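Side-chain contact in phage integrase/site-specific recombinase (Haloarcula marismortui, PDB 3NRW), which probably binds DNA as a tyrosine recombinase in site-specific integration, the chain here being its N-terminal core-binding domain: residues 53-56 and 57-60. Numbering follows the deposited sequence.
Sequences ELTG and WKLD
Thr55 O takes the N-H of Leu59 at 2.9 Å, and the CB and CG of the same leucine lie beside this oxygen, with CG 3.3 Å from Thr55 O. One residue further on, Gly56 O receives Asp60 N, again at 2.9 Å but with the donor tilted 27° out of the carbonyl plane. These two bonds open helix 56-67, and Thr55 is its N-cap. The threonine hydroxyl sits between its own backbone N and carbonyl carbon (chi1 62°), which turns OG1 toward the amides of the first turn, where it accepts Lys58 N in a long but nearly straight bond, 3.2 Å with 171° at the hydrogen. Trp57 meets the same OG1 through its CB, while its indole, set anti to the backbone N, leads away from the cap.

Lys58 runs back along the incoming loop, its chain extended as far as CE and bent only at the last torsion. The CE methylene, not NZ, meets Glu53 O, a carbon-to-oxygen contact of 3.2 Å; NZ stays 6.5 Å from Glu53 OE2, too far for a salt bridge. Lys58 CB lies 4.1 Å from Leu54 CD2. On the buried side Leu54 CD1 approaches Leu59 CD2, and both leucines touch Leu100, after helix 73-92. The capping hydroxyl thus satisfies an amide where no preceding turn supplies a carbonyl, and the buried leucines turn this helix start inward within the core-binding domain.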
# COMPACT_ATOMS: atom_id res chain seq x y z
N GLU A 53 4.31 1.06 11.50
CA GLU A 53 5.43 0.15 11.70
C GLU A 53 6.27 -0.05 10.45
O GLU A 53 7.40 -0.53 10.52
CB GLU A 53 4.91 -1.21 12.19
CG GLU A 53 4.27 -1.17 13.57
CD GLU A 53 3.65 -2.49 13.98
OE1 GLU A 53 3.20 -2.60 15.15
OE2 GLU A 53 3.61 -3.42 13.15
N LEU A 54 5.72 0.32 9.30
CA LEU A 54 6.44 0.19 8.04
C LEU A 54 7.71 1.03 8.00
O LEU A 54 7.79 2.09 8.61
CB LEU A 54 5.54 0.59 6.87
CG LEU A 54 4.41 -0.39 6.57
CD1 LEU A 54 3.54 0.17 5.47
CD2 LEU A 54 4.99 -1.75 6.16
N THR A 55 8.71 0.53 7.27
CA THR A 55 10.01 1.19 7.12
C THR A 55 10.51 0.94 5.70
O THR A 55 9.92 0.15 4.96
CB THR A 55 11.07 0.60 8.06
OG1 THR A 55 11.26 -0.79 7.75
CG2 THR A 55 10.64 0.73 9.51
N GLY A 56 11.61 1.59 5.34
CA GLY A 56 12.18 1.38 4.02
C GLY A 56 12.53 -0.09 3.83
O GLY A 56 12.37 -0.65 2.74
N TRP A 57 13.02 -0.72 4.89
CA TRP A 57 13.38 -2.13 4.82
C TRP A 57 12.17 -3.00 4.53
O TRP A 57 12.20 -3.84 3.63
CB TRP A 57 14.05 -2.59 6.13
CG TRP A 57 14.20 -4.10 6.24
CD1 TRP A 57 13.41 -4.95 6.96
CD2 TRP A 57 15.19 -4.92 5.61
NE1 TRP A 57 13.84 -6.24 6.82
CE2 TRP A 57 14.94 -6.25 5.99
CE3 TRP A 57 16.27 -4.65 4.75
CZ2 TRP A 57 15.72 -7.32 5.55
CZ3 TRP A 57 17.05 -5.72 4.31
CH2 TRP A 57 16.77 -7.04 4.71
N LYS A 58 11.09 -2.80 5.28
CA LYS A 58 9.89 -3.60 5.07
C LYS A 58 9.30 -3.37 3.68
O LYS A 58 8.83 -4.31 3.04
CB LYS A 58 8.84 -3.27 6.15
CG LYS A 58 9.33 -3.58 7.56
CD LYS A 58 8.27 -3.24 8.60
CE LYS A 58 8.82 -3.39 10.01
NZ LYS A 58 9.30 -4.78 10.25
N LEU A 59 9.34 -2.12 3.21
CA LEU A 59 8.82 -1.82 1.88
C LEU A 59 9.65 -2.53 0.81
O LEU A 59 9.10 -3.03 -0.18
CB LEU A 59 8.83 -0.31 1.63
CG LEU A 59 7.81 0.51 2.44
CD1 LEU A 59 8.00 1.99 2.15
CD2 LEU A 59 6.40 0.07 2.09
N ASP A 60 10.97 -2.58 1.01
CA ASP A 60 11.85 -3.25 0.05
C ASP A 60 11.58 -4.75 0.08
O ASP A 60 11.65 -5.42 -0.95
CB ASP A 60 13.32 -2.98 0.39
CG ASP A 60 14.27 -3.64 -0.60
OD1 ASP A 60 14.45 -3.11 -1.71
OD2 ASP A 60 14.84 -4.71 -0.26